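Glycosyl transferase family 9 (Veillonella parvula, PDB 3TOV) probably transfers a sugar, perhaps a heptose, from a nucleotide-activated donor to an acceptor, as other family 9 enzymes of the GT-B fold do. Local coordinates at residues A[19-24]-A[271-275]; A[156-160]-A[297-301]; A[164-169]-A[253-257]; A[175-179]-A[244-250]; A[263-269]-A[281-287]. All coordinates share one frame; numbering follows the deposited sequence.

Contacts 3 and 5 are the buried ones; contact 5 joins two neighbouring strands of the second parallel sheet by backbone hydrogen bonds. Contacts 3 and 4 share helix 166-178: its first turn meets helix 252-260 through tryptophan packing, and its last turn meets edge strand 244-245 through a partly buried aromatic cluster nearer the surface. Contact 1 joins the two halves of the molecule close to the centre of the chain by apolar helix packing without hydrogen bonds, whereas contact 2, partly buried with two exposed residues, ties the connecting loop to the second half through polar turns. They touch through Leu160, and helix 271-277 of contact 1 connects the two strands of contact 5.

Contact 1 of 5, residues A[19-24]-A[271-275]; sequences LGDVIL and GPMHV
Ile23 and Val275 make the closest approach between the two helices, CD1 of Ile23 lying 3.5 Å from CG2 of Val275. The same valine methyl is met by Leu19, whose CD2 stands 4.1 Å from Val275 CG2, the side chains crossing at about a right angle. Leu19 reaches this far because its CG lies anti to the backbone N (chi1 171°), which carries CD2 to within 4.0 Å of the carbonyl carbon of Gly271. Ile23 suits its place because its two arms serve different neighbours, CD1 touching Val275 and CG2 facing CB of His274. The imidazole of His274 is touched at two points: its ND1 by Gly20 CA at 4.1 Å and its CD2 by Leu24 CD2 at 3.9 Å. Glycine on both sides brings the backbones together, Gly20 CA and Gly271 CA being 4.2 Å apart; a CB on Gly271 would be somewhat crowded against Leu19 CD2. No hydrogen bond crosses the contact. The second shell sets the pieces in place: His274 NE2 gives a weak hydrogen bond to Tyr295 O, the CE methyl of Met273, here selenomethionine, lies over one face of the imidazole, and Val275 also rests on Ala256 and Met259 of helix 252-260. The segments 19-23 and 271-275 run in roughly the same direction, with axes 8.3 Å apart at an angle of 34°. Each follows a central strand, 10-14 in one sheet and 264-268 in the other, so their meeting is the interface between the two Rossmann-like domains of a GT-B glycosyltransferase.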
# COMPACT_ATOMS: atom_id res chain seq x y z
N LEU A 19 4.32 4.75 2.44
CA LEU A 19 3.74 4.20 1.22
C LEU A 19 2.48 3.35 1.44
O LEU A 19 1.47 3.52 0.76
CB LEU A 19 4.78 3.39 0.44
CG LEU A 19 4.23 2.60 -0.74
CD1 LEU A 19 3.74 3.54 -1.81
CD2 LEU A 19 5.28 1.64 -1.30
N GLY A 20 2.56 2.42 2.40
CA GLY A 20 1.46 1.51 2.66
C GLY A 20 0.26 2.22 3.26
O GLY A 20 -0.85 2.18 2.72
N ASP A 21 0.48 2.87 4.39
CA ASP A 21 -0.57 3.62 5.04
C ASP A 21 -1.25 4.54 4.03
O ASP A 21 -2.46 4.67 4.05
CB ASP A 21 -0.03 4.41 6.22
CG ASP A 21 0.68 3.52 7.25
OD1 ASP A 21 0.00 2.94 8.12
OD2 ASP A 21 1.92 3.41 7.19
N VAL A 22 -0.49 5.15 3.13
CA VAL A 22 -1.11 6.07 2.17
C VAL A 22 -2.08 5.37 1.22
O VAL A 22 -3.25 5.76 1.10
CB VAL A 22 -0.08 6.89 1.36
CG1 VAL A 22 -0.73 7.51 0.12
CG2 VAL A 22 0.52 7.95 2.23
N ILE A 23 -1.61 4.33 0.54
CA ILE A 23 -2.47 3.66 -0.42
C ILE A 23 -3.79 3.24 0.23
O ILE A 23 -4.84 3.23 -0.41
CB ILE A 23 -1.74 2.47 -1.05
CG1 ILE A 23 -0.47 2.99 -1.76
CG2 ILE A 23 -2.66 1.72 -1.99
CD1 ILE A 23 0.55 1.92 -2.14
N LEU A 24 -3.72 2.93 1.52
CA LEU A 24 -4.88 2.52 2.30
C LEU A 24 -5.88 3.64 2.57
O LEU A 24 -7.00 3.39 3.00
CB LEU A 24 -4.43 1.91 3.63
CG LEU A 24 -3.70 0.58 3.51
CD1 LEU A 24 -3.10 0.19 4.83
CD2 LEU A 24 -4.67 -0.46 3.02
N GLY A 271 4.71 -2.43 1.93
CA GLY A 271 3.98 -1.49 1.09
C GLY A 271 3.78 -1.90 -0.36
O GLY A 271 2.70 -1.70 -0.92
N PRO A 272 4.82 -2.45 -1.00
CA PRO A 272 4.67 -2.90 -2.39
C PRO A 272 3.54 -3.91 -2.57
O PRO A 272 3.02 -4.03 -3.68
CB PRO A 272 6.01 -3.57 -2.68
CG PRO A 272 6.97 -2.86 -1.79
CD PRO A 272 6.21 -2.54 -0.53
N MSE A 273 3.16 -4.62 -1.51
CA MSE A 273 2.02 -5.54 -1.58
C MSE A 273 0.72 -4.79 -1.86
O MSE A 273 -0.10 -5.23 -2.66
CB MSE A 273 1.90 -6.33 -0.28
CG MSE A 273 0.83 -7.40 -0.31
SE MSE A 273 0.35 -8.01 1.48
CE MSE A 273 -0.51 -6.41 2.19
N HIS A 274 0.53 -3.64 -1.22
CA HIS A 274 -0.63 -2.81 -1.51
C HIS A 274 -0.59 -2.21 -2.92
O HIS A 274 -1.62 -2.14 -3.61
CB HIS A 274 -0.82 -1.75 -0.43
CG HIS A 274 -0.88 -2.31 0.96
ND1 HIS A 274 0.21 -2.34 1.80
CD2 HIS A 274 -1.90 -2.89 1.64
CE1 HIS A 274 -0.14 -2.90 2.95
NE2 HIS A 274 -1.41 -3.24 2.88
N VAL A 275 0.59 -1.79 -3.36
CA VAL A 275 0.77 -1.34 -4.74
C VAL A 275 0.30 -2.42 -5.71
O VAL A 275 -0.39 -2.14 -6.68
CB VAL A 275 2.25 -1.04 -5.05
CG1 VAL A 275 2.42 -0.65 -6.52
CG2 VAL A 275 2.78 0.05 -4.13

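Contact 2 of 5, residues A[156-160]-A[297-301]; sequences SNSGL and PYQAH
An Asx turn at Asn157 meets Tyr298 and Gln299, the two central residues of a type II beta turn running from Pro297 to Ala300. Within the Asx turn Asn157 OD1 accepts from Gly159 N at 2.7 Å, and Gly159, with its positive phi, is at ease in the bend. The other end of the same amide reaches across: Asn157 ND2 donates to Tyr298 OH at 2.5 Å, nearly straight at 173° and in the amide plane. Amide and phenol ring are almost coplanar, 14° apart, so OD1 lies at the ring edge beside CE2. Asn157 can serve both turns because its CG sits between the backbone N and the carbonyl carbon (chi1 75°), folding the amide back over its own chain. Gln299 adds a weak, bent bond from NE2 to Asn157 O at 2.6 Å, its chain kinked at chi2 to get there. A leucine in place of Asn157 would probably leave the Tyr298 hydroxyl without its amide donor and Gly159 N without the acceptor that shapes the turn. Next to these polar groups Leu160 CD2 packs on Tyr298 CD2 at 3.9 Å, while a water links Leu160 N and Tyr298 O by two weak bonds. Tyr298 OH is also bonded to Asp141 OD1, and its ring meets that of His138 nearly parallel. The 156-160 loop, part of the connection from helix 139-149 to helix 166-178, is thus set between helix 26-35, which Asn157 and Leu160 touch, and helix 271-277, where Leu160 meets His274 and Ile277.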
# COMPACT_ATOMS: atom_id res chain seq x y z
N SER A 156 -19.61 1.76 0.12
CA SER A 156 -19.23 0.74 -0.84
C SER A 156 -18.16 1.21 -1.80
O SER A 156 -18.47 1.75 -2.85
CB SER A 156 -20.45 0.39 -1.68
OG SER A 156 -21.15 1.58 -2.04
N ASN A 157 -16.89 0.99 -1.46
CA ASN A 157 -15.81 1.39 -2.35
C ASN A 157 -15.28 0.22 -3.17
O ASN A 157 -15.67 -0.92 -2.94
CB ASN A 157 -14.67 2.00 -1.55
CG ASN A 157 -13.87 0.95 -0.82
OD1 ASN A 157 -12.93 0.37 -1.38
ND2 ASN A 157 -14.22 0.71 0.44
N SER A 158 -14.37 0.51 -4.10
CA SER A 158 -13.82 -0.51 -5.00
C SER A 158 -12.33 -0.78 -4.81
O SER A 158 -11.59 -0.98 -5.77
CB SER A 158 -14.08 -0.13 -6.44
OG SER A 158 -13.99 1.27 -6.56
N GLY A 159 -11.89 -0.82 -3.56
CA GLY A 159 -10.55 -1.27 -3.26
C GLY A 159 -9.53 -0.18 -3.43
O GLY A 159 -9.87 0.95 -3.76
N LEU A 160 -8.28 -0.54 -3.17
CA LEU A 160 -7.15 0.36 -3.39
C LEU A 160 -6.93 0.62 -4.88
O LEU A 160 -7.24 -0.21 -5.75
CB LEU A 160 -5.88 -0.24 -2.80
CG LEU A 160 -6.03 -0.98 -1.48
CD1 LEU A 160 -4.72 -1.67 -1.14
CD2 LEU A 160 -6.43 -0.06 -0.37
N PRO A 297 -4.41 -7.68 2.77
CA PRO A 297 -4.97 -7.51 1.43
C PRO A 297 -6.42 -7.04 1.42
O PRO A 297 -7.35 -7.86 1.40
CB PRO A 297 -4.87 -8.90 0.82
CG PRO A 297 -3.78 -9.56 1.56
CD PRO A 297 -3.85 -9.03 2.96
N TYR A 298 -6.61 -5.73 1.41
CA TYR A 298 -7.95 -5.17 1.46
C TYR A 298 -8.71 -5.36 0.16
O TYR A 298 -8.25 -4.92 -0.89
CB TYR A 298 -7.87 -3.69 1.73
CG TYR A 298 -9.19 -2.99 1.69
CD1 TYR A 298 -10.06 -3.07 2.76
CD2 TYR A 298 -9.56 -2.22 0.59
CE1 TYR A 298 -11.27 -2.42 2.75
CE2 TYR A 298 -10.77 -1.56 0.56
CZ TYR A 298 -11.62 -1.66 1.64
OH TYR A 298 -12.84 -1.00 1.64
N GLN A 299 -9.89 -5.98 0.25
CA GLN A 299 -10.77 -6.09 -0.91
C GLN A 299 -10.01 -6.72 -2.08
O GLN A 299 -10.15 -6.30 -3.23
CB GLN A 299 -11.26 -4.70 -1.28
CG GLN A 299 -12.55 -4.65 -2.04
CD GLN A 299 -13.57 -3.73 -1.37
OE1 GLN A 299 -13.78 -3.79 -0.15
NE2 GLN A 299 -14.19 -2.86 -2.17
N ALA A 300 -9.20 -7.74 -1.79
CA ALA A 300 -8.30 -8.30 -2.80
C ALA A 300 -8.53 -9.78 -3.08
O ALA A 300 -9.01 -10.53 -2.23
CB ALA A 300 -6.85 -8.07 -2.38
N HIS A 301 -8.18 -10.20 -4.30
CA HIS A 301 -8.13 -11.61 -4.60
C HIS A 301 -6.77 -12.13 -4.14
O HIS A 301 -5.81 -12.14 -4.89
CB HIS A 301 -8.34 -11.87 -6.10
CG HIS A 301 -8.42 -13.33 -6.45
ND1 HIS A 301 -8.08 -13.82 -7.70
CD2 HIS A 301 -8.80 -14.41 -5.71
CE1 HIS A 301 -8.25 -15.13 -7.71
NE2 HIS A 301 -8.68 -15.52 -6.52
O HOH W 1 -8.19 -3.49 -3.91

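Contact 3 of 5, residues A[164-169]-A[253-257]; sequences ICEEWR and GPLAA
The indole of Trp168 is covered on one face by Gly253 and Pro254. Gly253 CA stands 3.5 Å from the centroid of the six-membered ring, only 3° off its normal, and Pro254 CD lies 3.7 Å from the centroid of the five-membered ring; both are CH-pi contacts. Cys165 SG occupies the opposite face, while Ile164 CB sits at the edge in the ring plane, and outside the two segments Tyr55 meets the indole edge-to-face. Gly253 suits its place, because a CB there would run into Trp168 CZ2, and CD of Pro254, next to the ring nitrogen, has slightly polarised C-H groups that suit an electron-rich indole face. Trp168, with chi1 at -65°, directs its ring toward helix 252-260. That helix is the crossover from edge strand 244-245 to strand 264-268 in the Rossmann-like second domain, and helix 166-178, which precedes the domain's first strand, packs against it here. Ala257 gives a small surface that three groups share: its CB lies 3.8 Å from Trp168 CB, 3.5 Å from Trp168 O and 3.6 Å from Ile164 CD1. The other branch of Ile164, CG2, rests 3.6 Å from Ala256 CB. Cys165 is the N-cap residue of helix 166-178, and its carbonyl oxygen receives both Trp168 N and Arg169 N. On the outer side Arg169 NH1 makes a salt bridge with Glu166 OE1 at 3.3 Å.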
# COMPACT_ATOMS: atom_id res chain seq x y z
N ILE A 164 -2.20 5.11 -13.05
CA ILE A 164 -0.91 5.22 -13.72
C ILE A 164 -1.11 5.89 -15.07
O ILE A 164 -2.13 5.68 -15.72
CB ILE A 164 -0.18 3.86 -13.90
CG1 ILE A 164 -0.80 3.05 -15.04
CG2 ILE A 164 -0.16 3.06 -12.61
CD1 ILE A 164 -0.18 1.68 -15.21
N CYS A 165 -0.14 6.69 -15.49
CA CYS A 165 -0.29 7.42 -16.74
C CYS A 165 0.48 6.76 -17.88
O CYS A 165 1.21 5.78 -17.69
CB CYS A 165 0.17 8.86 -16.58
SG CYS A 165 1.96 9.05 -16.52
N GLU A 166 0.32 7.34 -19.06
CA GLU A 166 0.95 6.83 -20.27
C GLU A 166 2.46 6.62 -20.12
O GLU A 166 2.97 5.52 -20.32
CB GLU A 166 0.68 7.77 -21.44
CG GLU A 166 1.25 7.27 -22.75
CD GLU A 166 0.88 5.82 -23.00
OE1 GLU A 166 -0.25 5.43 -22.64
OE2 GLU A 166 1.72 5.08 -23.55
N GLU A 167 3.16 7.69 -19.77
CA GLU A 167 4.61 7.67 -19.71
C GLU A 167 5.14 6.50 -18.89
O GLU A 167 6.23 5.99 -19.14
CB GLU A 167 5.15 9.00 -19.16
CG GLU A 167 6.47 9.45 -19.79
CD GLU A 167 7.63 9.44 -18.80
OE1 GLU A 167 7.72 10.38 -17.98
OE2 GLU A 167 8.45 8.49 -18.85
N TRP A 168 4.35 6.06 -17.91
CA TRP A 168 4.74 4.95 -17.05
C TRP A 168 4.51 3.61 -17.71
O TRP A 168 5.35 2.73 -17.63
CB TRP A 168 4.00 5.02 -15.72
CG TRP A 168 4.38 6.21 -14.93
CD1 TRP A 168 5.53 6.93 -15.04
CD2 TRP A 168 3.59 6.85 -13.92
NE1 TRP A 168 5.52 7.97 -14.15
CE2 TRP A 168 4.34 7.95 -13.45
CE3 TRP A 168 2.34 6.60 -13.37
CZ2 TRP A 168 3.87 8.79 -12.45
CZ3 TRP A 168 1.87 7.44 -12.37
CH2 TRP A 168 2.64 8.52 -11.93
N ARG A 169 3.37 3.46 -18.37
CA ARG A 169 3.12 2.26 -19.16
C ARG A 169 4.31 1.98 -20.07
O ARG A 169 4.68 0.82 -20.27
CB ARG A 169 1.87 2.44 -20.02
CG ARG A 169 0.75 3.13 -19.28
CD ARG A 169 -0.42 2.21 -18.99
NE ARG A 169 -1.46 2.94 -18.27
CZ ARG A 169 -2.12 3.99 -18.77
NH1 ARG A 169 -1.86 4.42 -20.00
NH2 ARG A 169 -3.04 4.60 -18.04
N GLY A 253 5.42 5.50 -9.47
CA GLY A 253 4.53 5.51 -10.63
C GLY A 253 4.88 4.40 -11.61
O GLY A 253 4.04 3.57 -11.97
N PRO A 254 6.13 4.38 -12.08
CA PRO A 254 6.60 3.29 -12.94
C PRO A 254 6.40 1.93 -12.29
O PRO A 254 6.05 0.97 -12.98
CB PRO A 254 8.08 3.60 -13.08
CG PRO A 254 8.13 5.10 -13.01
CD PRO A 254 7.10 5.49 -12.02
N LEU A 255 6.63 1.86 -10.99
CA LEU A 255 6.56 0.56 -10.30
C LEU A 255 5.19 -0.11 -10.44
O LEU A 255 5.11 -1.30 -10.75
CB LEU A 255 6.93 0.69 -8.82
CG LEU A 255 6.83 -0.65 -8.10
CD1 LEU A 255 7.48 -1.71 -8.96
CD2 LEU A 255 7.47 -0.60 -6.72
N ALA A 256 4.14 0.65 -10.19
CA ALA A 256 2.79 0.17 -10.41
C ALA A 256 2.63 -0.33 -11.84
O ALA A 256 2.09 -1.41 -12.07
CB ALA A 256 1.79 1.28 -10.12
N ALA A 257 3.11 0.45 -12.80
CA ALA A 257 2.93 0.12 -14.21
C ALA A 257 3.66 -1.17 -14.54
O ALA A 257 3.19 -1.99 -15.34
CB ALA A 257 3.42 1.27 -15.09

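Contact 4 of 5, residues A[175-179]-A[244-250]; sequences FYSSH and IVATGKF
Edge strand 244-245 of the second parallel sheet, with the loop after it, receives the last turn of helix 166-178, and Phe175 is the helix residue that reaches across. With chi1 at 171° the ring extends away from its own backbone N, out toward the strand. Phe250 approaches one face with its edge, a T-shaped pair with centroids 5.0 Å apart and planes at 70°; CZ of Phe250 comes 3.7 Å from CG of Phe175. CE1 of His179 lies over the opposite face, toward its rim. Phe175 CZ lies 3.5 Å from Ile244 CG2 and 3.8 Å from Ala246 CB, and Val245 O meets the ring edge in its plane, where the slightly positive ring hydrogens suit an oxygen. Ile244 is shared: its CG2 also lies over the face of His179, 3.8 Å from the ring centroid in a CH-pi contact, and its CD1 reaches Tyr176 CD1 at 4.3 Å. Beta-branched isoleucine fits because CG2 touches Phe175 and His179 while the longer arm carries CD1 on to Tyr176. The polar end of Tyr176 is turned elsewhere, its OH being bonded to Ala258 O. With Phe175 cut back to an alanine, Phe250 would probably lose the face it packs on, and Ile244 CG2 one of its two aromatic neighbours. Ile244 and Ala246 are tied to strand 219-222 through their backbones. Since no hydrogen bond joins the helix end to the strand, their attachment rests on dispersion, ring electrostatics and fit of shape.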
# COMPACT_ATOMS: atom_id res chain seq x y z
N PHE A 175 11.28 -1.64 -20.72
CA PHE A 175 11.97 -2.50 -19.77
C PHE A 175 11.62 -3.96 -19.94
O PHE A 175 12.50 -4.81 -20.03
CB PHE A 175 11.65 -2.08 -18.34
CG PHE A 175 12.15 -3.03 -17.29
CD1 PHE A 175 13.40 -2.86 -16.71
CD2 PHE A 175 11.35 -4.09 -16.85
CE1 PHE A 175 13.86 -3.71 -15.73
CE2 PHE A 175 11.80 -4.95 -15.86
CZ PHE A 175 13.05 -4.77 -15.30
N TYR A 176 10.32 -4.26 -19.97
CA TYR A 176 9.86 -5.63 -20.08
C TYR A 176 10.19 -6.21 -21.43
O TYR A 176 10.75 -7.31 -21.52
CB TYR A 176 8.35 -5.72 -19.83
CG TYR A 176 7.99 -5.84 -18.37
CD1 TYR A 176 8.79 -6.56 -17.48
CD2 TYR A 176 6.86 -5.20 -17.87
CE1 TYR A 176 8.46 -6.66 -16.14
CE2 TYR A 176 6.52 -5.30 -16.53
CZ TYR A 176 7.32 -6.02 -15.67
OH TYR A 176 6.95 -6.09 -14.34
N SER A 177 9.84 -5.47 -22.48
CA SER A 177 10.16 -5.86 -23.85
C SER A 177 11.67 -6.04 -24.01
O SER A 177 12.14 -6.99 -24.63
CB SER A 177 9.62 -4.81 -24.83
OG SER A 177 9.55 -5.32 -26.15
N SER A 178 12.42 -5.10 -23.44
CA SER A 178 13.86 -5.20 -23.26
C SER A 178 14.21 -6.63 -22.92
O SER A 178 14.97 -7.28 -23.63
CB SER A 178 14.29 -4.29 -22.10
OG SER A 178 15.66 -4.44 -21.78
N HIS A 179 13.64 -7.12 -21.82
CA HIS A 179 13.89 -8.47 -21.35
C HIS A 179 13.11 -9.52 -22.10
O HIS A 179 12.83 -10.59 -21.56
CB HIS A 179 13.59 -8.58 -19.87
CG HIS A 179 14.52 -7.79 -19.02
ND1 HIS A 179 14.69 -6.43 -19.18
CD2 HIS A 179 15.37 -8.16 -18.04
CE1 HIS A 179 15.59 -6.00 -18.31
NE2 HIS A 179 16.01 -7.03 -17.60
N ILE A 244 13.88 -11.78 -14.18
CA ILE A 244 14.05 -10.38 -14.54
C ILE A 244 14.31 -9.66 -13.25
O ILE A 244 13.71 -10.00 -12.22
CB ILE A 244 12.80 -9.78 -15.19
CG1 ILE A 244 12.41 -10.57 -16.44
CG2 ILE A 244 13.05 -8.30 -15.52
CD1 ILE A 244 11.05 -10.22 -17.01
N VAL A 245 15.21 -8.68 -13.27
CA VAL A 245 15.49 -7.90 -12.07
C VAL A 245 14.99 -6.46 -12.19
O VAL A 245 15.52 -5.68 -12.98
CB VAL A 245 16.98 -7.93 -11.68
CG1 VAL A 245 17.17 -7.26 -10.34
CG2 VAL A 245 17.49 -9.36 -11.65
N ALA A 246 13.97 -6.11 -11.41
CA ALA A 246 13.38 -4.76 -11.43
C ALA A 246 13.67 -4.00 -10.14
O ALA A 246 13.17 -2.89 -9.92
CB ALA A 246 11.90 -4.83 -11.68
N THR A 247 14.50 -4.60 -9.29
CA THR A 247 14.91 -3.99 -8.03
C THR A 247 15.55 -2.64 -8.27
O THR A 247 16.18 -2.43 -9.29
CB THR A 247 15.91 -4.88 -7.30
OG1 THR A 247 15.41 -6.21 -7.27
CG2 THR A 247 16.11 -4.38 -5.87
N GLY A 248 15.38 -1.72 -7.33
CA GLY A 248 15.88 -0.37 -7.49
C GLY A 248 15.87 0.17 -8.91
O GLY A 248 16.60 1.11 -9.22
N LYS A 249 15.04 -0.42 -9.76
CA LYS A 249 15.01 -0.03 -11.17
C LYS A 249 13.77 0.77 -11.51
O LYS A 249 13.57 1.08 -12.68
CB LYS A 249 15.06 -1.27 -12.07
CG LYS A 249 16.43 -1.63 -12.66
CD LYS A 249 16.82 -0.66 -13.75
CE LYS A 249 17.96 -1.22 -14.59
NZ LYS A 249 17.59 -1.30 -16.04
N PHE A 250 12.93 1.10 -10.52
CA PHE A 250 11.70 1.89 -10.77
C PHE A 250 11.35 2.87 -9.68
O PHE A 250 11.58 2.63 -8.51
CB PHE A 250 10.49 0.98 -10.97
CG PHE A 250 10.47 0.29 -12.27
CD1 PHE A 250 10.17 0.97 -13.43
CD2 PHE A 250 10.76 -1.06 -12.35
CE1 PHE A 250 10.16 0.33 -14.65
CE2 PHE A 250 10.75 -1.71 -13.57
CZ PHE A 250 10.45 -1.00 -14.73

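Contact 5 of 5, residues A[263-269]-A[281-287]; sequences NLLITND and VPIVALY
Leu265 meets Ile283 through one methyl of the isoleucine, CD1. Leu265 CB is 4.2 Å from Val281 CG1 and 4.0 Å from Ile283 CD1; CG is the branch point, turned opposite the backbone N by a chi1 of 170°, and at the tip CD2 lies 4.1 Å from that same CD1. The two side chains point the same way, as residues paired across parallel strands must. The backbone of Leu265 grips both neighbours of Ile283: Leu265 N donates to Pro282 O at 3.1 Å, nearly head-on to the carbonyl, and Leu265 O accepts from Val284 N at 2.9 Å. Pro282 can accept from Leu265 but has no N-H for Asn263 O, which meets its ring carbons instead, so the pairing begins here. Two residues on, Thr267 repeats the pattern around Ala285, with Thr267 N bonded to Val284 O at 2.9 Å and Thr267 O to Leu286 N at 2.8 Å. Strands 264-268 and 283-286, running at 19° to each other, are the outer members of a beta-alpha-beta unit whose helix, 271-277, lies over the face bearing Leu265, Thr267, Ile283 and Ala285. Small Ala285 and Thr267 leave room there for Met273. On the opposite face Ile266 CG2 meets Leu286 CD1 at 4.0 Å, and its CG1 packs beside Val284; Ile266 and Val284 then turn to helix 334-347, through Val337, Ala340 and Leu344. The hydroxyl of Thr267 donates to Asn268 O in the plane of that carbonyl. Beyond the paired residues, Asp269, poorly ordered, places its CB over one face of the Tyr287 ring.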
# COMPACT_ATOMS: atom_id res chain seq x y z
N ASN A 263 0.75 -11.20 -13.65
CA ASN A 263 -0.35 -12.14 -13.45
C ASN A 263 -0.41 -12.64 -12.01
O ASN A 263 -1.39 -13.25 -11.61
CB ASN A 263 -0.19 -13.35 -14.37
CG ASN A 263 -0.11 -12.97 -15.83
OD1 ASN A 263 0.75 -12.20 -16.24
ND2 ASN A 263 -1.00 -13.53 -16.63
N LEU A 264 0.65 -12.38 -11.24
CA LEU A 264 0.72 -12.78 -9.84
C LEU A 264 1.88 -12.14 -9.08
O LEU A 264 2.93 -11.83 -9.63
CB LEU A 264 0.84 -14.30 -9.72
CG LEU A 264 0.79 -14.84 -8.28
CD1 LEU A 264 -0.63 -14.79 -7.72
CD2 LEU A 264 1.33 -16.26 -8.23
N LEU A 265 1.68 -11.96 -7.78
CA LEU A 265 2.71 -11.42 -6.92
C LEU A 265 2.80 -12.21 -5.60
O LEU A 265 1.82 -12.35 -4.86
CB LEU A 265 2.41 -9.95 -6.66
CG LEU A 265 3.27 -9.33 -5.57
CD1 LEU A 265 4.74 -9.58 -5.86
CD2 LEU A 265 2.97 -7.83 -5.42
N ILE A 266 3.97 -12.76 -5.33
CA ILE A 266 4.26 -13.42 -4.06
C ILE A 266 5.05 -12.43 -3.22
O ILE A 266 5.98 -11.79 -3.73
CB ILE A 266 5.10 -14.66 -4.30
CG1 ILE A 266 4.35 -15.61 -5.22
CG2 ILE A 266 5.45 -15.32 -3.00
CD1 ILE A 266 5.07 -16.91 -5.46
N THR A 267 4.71 -12.28 -1.94
CA THR A 267 5.27 -11.15 -1.20
C THR A 267 5.10 -11.23 0.30
O THR A 267 4.23 -11.95 0.78
CB THR A 267 4.67 -9.79 -1.67
OG1 THR A 267 4.76 -8.84 -0.60
CG2 THR A 267 3.21 -9.93 -2.03
N ASN A 268 5.92 -10.48 1.03
CA ASN A 268 5.76 -10.31 2.47
C ASN A 268 4.88 -9.09 2.81
O ASN A 268 4.47 -8.36 1.91
CB ASN A 268 7.12 -10.19 3.14
CG ASN A 268 7.96 -9.09 2.54
OD1 ASN A 268 7.66 -8.59 1.46
ND2 ASN A 268 9.02 -8.70 3.24
N ASP A 269 4.56 -8.89 4.09
CA ASP A 269 3.78 -7.70 4.42
C ASP A 269 4.69 -6.51 4.31
O ASP A 269 5.56 -6.29 5.16
CB ASP A 269 3.03 -7.75 5.79
CG ASP A 269 3.74 -8.59 6.85
OD1 ASP A 269 4.34 -9.65 6.53
OD2 ASP A 269 3.66 -8.22 8.05
N VAL A 281 -3.60 -7.13 -9.08
CA VAL A 281 -2.74 -8.30 -9.09
C VAL A 281 -3.08 -9.26 -7.95
O VAL A 281 -3.03 -8.88 -6.79
CB VAL A 281 -1.26 -7.91 -9.00
CG1 VAL A 281 -0.39 -8.98 -9.64
CG2 VAL A 281 -1.02 -6.61 -9.71
N PRO A 282 -3.40 -10.53 -8.29
CA PRO A 282 -3.63 -11.60 -7.31
C PRO A 282 -2.43 -11.79 -6.41
O PRO A 282 -1.31 -11.84 -6.88
CB PRO A 282 -3.83 -12.84 -8.18
CG PRO A 282 -4.17 -12.33 -9.54
CD PRO A 282 -3.45 -11.02 -9.68
N ILE A 283 -2.67 -11.92 -5.12
CA ILE A 283 -1.60 -11.87 -4.14
C ILE A 283 -1.43 -13.18 -3.39
O ILE A 283 -2.38 -13.75 -2.88
CB ILE A 283 -1.91 -10.80 -3.08
CG1 ILE A 283 -2.06 -9.41 -3.74
CG2 ILE A 283 -0.85 -10.82 -2.00
CD1 ILE A 283 -0.81 -8.92 -4.45
N VAL A 284 -0.20 -13.67 -3.32
CA VAL A 284 0.14 -14.68 -2.32
C VAL A 284 0.97 -13.93 -1.30
O VAL A 284 2.03 -13.40 -1.62
CB VAL A 284 0.93 -15.87 -2.90
CG1 VAL A 284 1.36 -16.78 -1.77
CG2 VAL A 284 0.11 -16.67 -3.91
N ALA A 285 0.47 -13.86 -0.07
CA ALA A 285 1.10 -13.01 0.93
C ALA A 285 1.60 -13.81 2.12
O ALA A 285 0.86 -14.58 2.71
CB ALA A 285 0.13 -11.93 1.37
N LEU A 286 2.85 -13.60 2.50
CA LEU A 286 3.45 -14.38 3.57
C LEU A 286 3.46 -13.63 4.88
O LEU A 286 4.37 -12.85 5.14
CB LEU A 286 4.86 -14.81 3.21
CG LEU A 286 4.99 -16.02 2.29
CD1 LEU A 286 4.53 -15.70 0.88
CD2 LEU A 286 6.42 -16.48 2.28
N TYR A 287 2.45 -13.88 5.71
CA TYR A 287 2.44 -13.41 7.09
C TYR A 287 2.95 -14.55 7.95
O TYR A 287 2.61 -15.71 7.72
CB TYR A 287 1.02 -13.08 7.50
CG TYR A 287 0.51 -11.81 6.90
CD1 TYR A 287 0.26 -10.70 7.70
CD2 TYR A 287 0.29 -11.69 5.53
CE1 TYR A 287 -0.20 -9.52 7.17
CE2 TYR A 287 -0.16 -10.51 4.98
CZ TYR A 287 -0.41 -9.43 5.81
OH TYR A 287 -0.86 -8.24 5.29